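Local coordinates for protein aldehyde dehydrogenase (Burkholderia vietnamiensis, PDB 5KF0) that probably oxidises aldehydes to carboxylic acids with a nicotinamide cofactor, as expected of its family, and holds NADPH in the crystal, at residues 372-377 and 381-386; 315-320 and 358-363. All blocks are in the same frame, centred on the assembly; numbering follows the deposited sequence. Where two conformers were deposited one is given.

Contact 1: 372-377 and 381-386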
loop_
_atom_site.group_PDB
_atom_site.type_symbol
_atom_site.label_atom_id
_atom_site.label_comp_id
_atom_site.label_asym_id
_atom_site.label_seq_id
_atom_site.Cartn_x
_atom_site.Cartn_y
_atom_site.Cartn_z
ATOM N N THR A 372 -4.787 40.585 19.987
ATOM C CA THR A 372 -6.081 41.253 20.030
ATOM C C THR A 372 -7.203 40.243 19.839
ATOM O O THR A 372 -7.099 39.340 19.003
ATOM C CB THR A 372 -6.127 42.349 18.948
ATOM O OG1 THR A 372 -5.111 43.330 19.225
ATOM C CG2 THR A 372 -7.474 43.051 18.904
ATOM N N LEU A 373 -8.271 40.394 20.628
ATOM C CA LEU A 373 -9.441 39.524 20.590
ATOM C C LEU A 373 -10.687 40.391 20.475
ATOM O O LEU A 373 -10.819 41.386 21.197
ATOM C CB LEU A 373 -9.511 38.651 21.858
ATOM C CG LEU A 373 -10.582 37.559 21.934
ATOM C CD1 LEU A 373 -10.323 36.465 20.896
ATOM C CD2 LEU A 373 -10.599 36.961 23.323
ATOM N N LEU A 374 -11.593 40.029 19.565
ATOM C CA LEU A 374 -12.852 40.748 19.396
ATOM C C LEU A 374 -14.028 39.790 19.487
ATOM O O LEU A 374 -13.899 38.603 19.179
ATOM C CB LEU A 374 -12.942 41.468 18.037
ATOM C CG LEU A 374 -12.046 42.675 17.763
ATOM C CD1 LEU A 374 -10.666 42.224 17.296
ATOM C CD2 LEU A 374 -12.708 43.571 16.729
ATOM N N GLU A 375 -15.176 40.328 19.904
ATOM C CA GLU A 375 -16.421 39.591 19.740
ATOM C C GLU A 375 -17.421 40.452 18.969
ATOM O O GLU A 375 -17.153 41.598 18.600
ATOM C CB GLU A 375 -16.972 39.116 21.093
ATOM C CG GLU A 375 -17.252 40.210 22.114
ATOM C CD GLU A 375 -17.696 39.649 23.464
ATOM O OE1 GLU A 375 -17.830 38.414 23.600
ATOM O OE2 GLU A 375 -17.919 40.450 24.393
ATOM N N ASP A 376 -18.566 39.836 18.656
ATOM C CA ASP A 376 -19.648 40.484 17.906
ATOM C C ASP A 376 -19.186 40.963 16.530
ATOM O O ASP A 376 -19.628 42.002 16.031
ATOM C CB ASP A 376 -20.269 41.641 18.706
ATOM C CG ASP A 376 -20.881 41.182 20.023
ATOM O OD1 ASP A 376 -21.414 40.055 20.083
ATOM O OD2 ASP A 376 -20.834 41.947 21.002
ATOM N N VAL A 377 -18.303 40.197 15.894
ATOM C CA VAL A 377 -17.853 40.508 14.539
ATOM C C VAL A 377 -18.846 39.889 13.565
ATOM O O VAL A 377 -19.046 38.673 13.574
ATOM C CB VAL A 377 -16.430 39.989 14.286
ATOM C CG1 VAL A 377 -16.009 40.295 12.854
ATOM C CG2 VAL A 377 -15.454 40.611 15.275
ATOM N N GLN A 381 -18.018 40.830 7.616
ATOM C CA GLN A 381 -16.876 41.737 7.729
ATOM C C GLN A 381 -15.608 41.168 7.098
ATOM O O GLN A 381 -15.348 39.964 7.145
ATOM C CB GLN A 381 -16.588 42.040 9.201
ATOM C CG GLN A 381 -17.570 43.005 9.838
ATOM C CD GLN A 381 -17.551 44.358 9.157
ATOM O OE1 GLN A 381 -16.495 44.967 9.000
ATOM N NE2 GLN A 381 -18.719 44.821 8.717
ATOM N N ASP A 382 -14.783 42.073 6.551
ATOM C CA ASP A 382 -13.463 41.681 6.062
ATOM C C ASP A 382 -12.663 40.965 7.139
ATOM O O ASP A 382 -11.945 40.003 6.850
ATOM C CB ASP A 382 -12.686 42.905 5.574
ATOM C CG ASP A 382 -13.208 43.450 4.263
ATOM O OD1 ASP A 382 -13.977 42.745 3.577
ATOM O OD2 ASP A 382 -12.840 44.593 3.917
ATOM N N LEU A 383 -12.755 41.435 8.387
ATOM C CA LEU A 383 -12.015 40.794 9.468
ATOM C C LEU A 383 -12.442 39.348 9.655
ATOM O O LEU A 383 -11.641 38.523 10.105
ATOM C CB LEU A 383 -12.203 41.576 10.771
ATOM C CG LEU A 383 -11.307 41.149 11.935
ATOM C CD1 LEU A 383 -9.859 41.527 11.638
ATOM C CD2 LEU A 383 -11.759 41.786 13.231
ATOM N N TYR A 384 -13.698 39.028 9.325
ATOM C CA TYR A 384 -14.192 37.660 9.437
ATOM C C TYR A 384 -13.771 36.818 8.239
ATOM O O TYR A 384 -13.285 35.694 8.403
ATOM C CB TYR A 384 -15.723 37.655 9.567
ATOM C CG TYR A 384 -16.249 36.311 10.018
ATOM C CD1 TYR A 384 -16.468 36.049 11.365
ATOM C CD2 TYR A 384 -16.495 35.292 9.101
ATOM C CE1 TYR A 384 -16.912 34.811 11.787
ATOM C CE2 TYR A 384 -16.946 34.051 9.516
ATOM C CZ TYR A 384 -17.153 33.820 10.861
ATOM O OH TYR A 384 -17.577 32.583 11.289
ATOM N N ARG A 385 -13.942 37.355 7.031
ATOM C CA ARG A 385 -13.945 36.561 5.806
ATOM C C ARG A 385 -12.612 36.531 5.074
ATOM O O ARG A 385 -12.347 35.572 4.341
ATOM C CB ARG A 385 -15.001 37.097 4.835
ATOM C CG ARG A 385 -16.397 37.143 5.416
ATOM C CD ARG A 385 -17.472 37.122 4.326
ATOM N NE ARG A 385 -17.612 35.787 3.728
ATOM C CZ ARG A 385 -18.301 34.792 4.282
ATOM N NH1 ARG A 385 -18.900 34.975 5.459
ATOM N NH2 ARG A 385 -18.375 33.616 3.668
ATOM N N LYS A 386 -11.798 37.572 5.201
ATOM C CA LYS A 386 -10.514 37.571 4.520
ATOM C C LYS A 386 -9.438 37.031 5.457
ATOM O O LYS A 386 -9.674 36.795 6.642
ATOM C CB LYS A 386 -10.165 38.976 4.028
ATOM C CG LYS A 386 -11.209 39.580 3.087
ATOM C CD LYS A 386 -10.717 40.923 2.551
ATOM C CE LYS A 386 -11.713 41.545 1.594
ATOM N NZ LYS A 386 -11.947 40.689 0.403
#
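V377 turns CG1 anti to its own backbone N (chi1 178°), and this branch meets the N-cap Q381 and Y384 of the short helix 382-385. V377 CG1 lies 4.1 Å from Q381 CB and 4.2 Å from Y384 CB. The second branch points to L383, with V377 CG2 4.4 Å from L383 CD2. L383 also has its CG anti to the backbone N (chi1 -171°), which carries CD2 across to the strand. There L383 CD2 meets L374 CD2 at 4.0 Å, the two leucines crossing at a slant by their methyl ends. Q381 gives only the foot of its side chain, since the chain bends at chi2 and the amide leads away. Q381 O accepts from both Y384 N and R385 N. The hydroxyl of Y384 is hydrogen-bonded to E396 OE2 of strand 392-398. That strand also packs on the apolar group, through V392 and I394. The segments belong to a beta-alpha-beta unit, strand 368-375, helix 382-385 and strand 392-398, and the contact sits where the chain leaves the first strand. The join is made by methyl and methylene groups, so it rests on shape and burial and not on directed polar bonds.

Contact 2: 315-320 and 358-363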
loop_
_atom_site.group_PDB
_atom_site.type_symbol
_atom_site.label_atom_id
_atom_site.label_comp_id
_atom_site.label_asym_id
_atom_site.label_seq_id
_atom_site.Cartn_x
_atom_site.Cartn_y
_atom_site.Cartn_z
ATOM N N ALA A 315 -7.730 36.931 29.611
ATOM C CA ALA A 315 -6.584 37.020 30.513
ATOM C C ALA A 315 -5.325 36.468 29.856
ATOM O O ALA A 315 -4.242 37.060 29.970
ATOM C CB ALA A 315 -6.878 36.270 31.810
ATOM N N LYS A 316 -5.444 35.329 29.169
ATOM C CA LYS A 316 -4.287 34.748 28.499
ATOM C C LYS A 316 -3.766 35.679 27.412
ATOM O O LYS A 316 -2.554 35.917 27.318
ATOM C CB LYS A 316 -4.656 33.377 27.922
ATOM C CG LYS A 316 -3.508 32.658 27.218
ATOM C CD LYS A 316 -2.488 32.162 28.227
ATOM C CE LYS A 316 -1.320 31.465 27.555
ATOM N NZ LYS A 316 -0.375 30.941 28.580
ATOM N N THR A 317 -4.673 36.249 26.610
ATOM C CA THR A 317 -4.266 37.136 25.520
ATOM C C THR A 317 -3.548 38.368 26.056
ATOM O O THR A 317 -2.531 38.800 25.500
ATOM C CB THR A 317 -5.490 37.542 24.694
ATOM O OG1 THR A 317 -6.082 36.374 24.115
ATOM C CG2 THR A 317 -5.113 38.518 23.571
ATOM N N ARG A 318 -4.061 38.943 27.139
ATOM C CA ARG A 318 -3.413 40.104 27.739
ATOM C C ARG A 318 -2.032 39.764 28.285
ATOM O O ARG A 318 -1.172 40.649 28.393
ATOM C CB ARG A 318 -4.300 40.679 28.842
ATOM C CG ARG A 318 -5.523 41.388 28.307
ATOM C CD ARG A 318 -6.444 41.849 29.422
ATOM N NE ARG A 318 -7.457 42.761 28.904
ATOM C CZ ARG A 318 -8.600 43.039 29.522
ATOM N NH1 ARG A 318 -8.889 42.467 30.690
ATOM N NH2 ARG A 318 -9.458 43.884 28.965
ATOM N N SER A 319 -1.796 38.497 28.632
ATOM C CA SER A 319 -0.526 38.115 29.237
ATOM C C SER A 319 0.604 37.962 28.228
ATOM O O SER A 319 1.769 37.871 28.638
ATOM C CB SER A 319 -0.678 36.810 30.020
ATOM O OG SER A 319 -0.764 35.694 29.148
ATOM N N LEU A 320 0.304 37.940 26.931
ATOM C CA LEU A 320 1.324 37.626 25.934
ATOM C C LEU A 320 2.255 38.813 25.715
ATOM O O LEU A 320 1.810 39.923 25.404
ATOM C CB LEU A 320 0.681 37.216 24.612
ATOM C CG LEU A 320 -0.294 36.042 24.705
ATOM C CD1 LEU A 320 -0.929 35.795 23.343
ATOM C CD2 LEU A 320 0.418 34.787 25.208
ATOM N N ILE A 358 -13.731 45.154 20.891
ATOM C CA ILE A 358 -12.412 44.677 21.288
ATOM C C ILE A 358 -12.467 44.331 22.768
ATOM O O ILE A 358 -12.797 45.183 23.604
ATOM C CB ILE A 358 -11.333 45.730 21.004
ATOM C CG1 ILE A 358 -11.268 46.022 19.501
ATOM C CG2 ILE A 358 -9.989 45.257 21.549
ATOM C CD1 ILE A 358 -10.366 47.188 19.149
ATOM N N ILE A 359 -12.161 43.075 23.100
ATOM C CA ILE A 359 -12.201 42.623 24.487
ATOM C C ILE A 359 -10.828 42.280 25.039
ATOM O O ILE A 359 -10.712 42.019 26.250
ATOM C CB ILE A 359 -13.167 41.435 24.672
ATOM C CG1 ILE A 359 -12.793 40.254 23.775
ATOM C CG2 ILE A 359 -14.593 41.874 24.394
ATOM C CD1 ILE A 359 -13.601 39.000 24.111
ATOM N N ALA A 360 -9.789 42.274 24.209
ATOM C CA ALA A 360 -8.416 42.215 24.694
ATOM C C ALA A 360 -7.520 42.844 23.641
ATOM O O ALA A 360 -7.744 42.656 22.444
ATOM C CB ALA A 360 -7.961 40.776 24.983
ATOM N N GLY A 361 -6.530 43.613 24.092
ATOM C CA GLY A 361 -5.572 44.186 23.159
ATOM C C GLY A 361 -6.146 45.352 22.376
ATOM O O GLY A 361 -6.855 46.210 22.919
ATOM N N GLY A 362 -5.822 45.394 21.086
ATOM C CA GLY A 362 -6.318 46.424 20.196
ATOM C C GLY A 362 -5.350 47.551 19.870
ATOM O O GLY A 362 -5.623 48.318 18.935
ATOM N N LYS A 363 -4.238 47.688 20.598
ATOM C CA LYS A 363 -3.320 48.794 20.328
ATOM C C LYS A 363 -2.368 48.441 19.190
ATOM O O LYS A 363 -1.766 47.359 19.175
ATOM C CB LYS A 363 -2.531 49.178 21.580
HETATM O O HOH W 1 -6.276 44.567 26.874
#
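T317 and R318, neighbours near the end of helix 306-319, both lean on the methyl of A360. T317 comes with its methyl branch, and T317 CG2 lies 3.9 Å from A360 CB. Its hydroxyl bonds back to L313 O in the same helix, so the polar branch is occupied there while the methyl faces the strand. R318 runs alongside. R318 CG is 4.2 Å from A360 CB, and from CG to NE the chain is extended (chi2 175°, chi3 168°), which carries the guanidinium past A360 to the backbone of I359. The guanidinium comes near at a slant, with R318 NH2 3.5 Å from I359 O, which does not count as a hydrogen bond. A water joins the two sides. It accepts from R318 NE at 3.0 Å and from G361 N at 3.0 Å. The axes of helix 315-319 and strand 358-360 come within 8.5 Å and cross at -72°. I359 and A360 sit together opposite L373, a classic beta bulge. I359 packs on R310 and V314, further back in the helix. The A360 methyl thus takes the apolar touches of T317 and R318, while the polar link from R318 to the strand runs through water.

How the contacts relate
Contact 2 is complete before the chain reaches contact 1, so the two follow in series. Their centres are about 15 Å apart, and both lie to one side of the middle of the chain. They share one mixed sheet, in which strand 357-360 of contact 2 pairs antiparallel with strand 368-375 of contact 1. The two touch directly: I359 N lies 2.9 Å from L373 O and G362 N 2.9 Å from T372 OG1, both probable hydrogen bonds. This sheet is that of the catalytic domain of the aldehyde dehydrogenase fold. Contact 2 packs helix 306-319 on it, while contact 1 belongs to a beta-alpha-beta crossover that leads through helix 382-385 to strand 392-398.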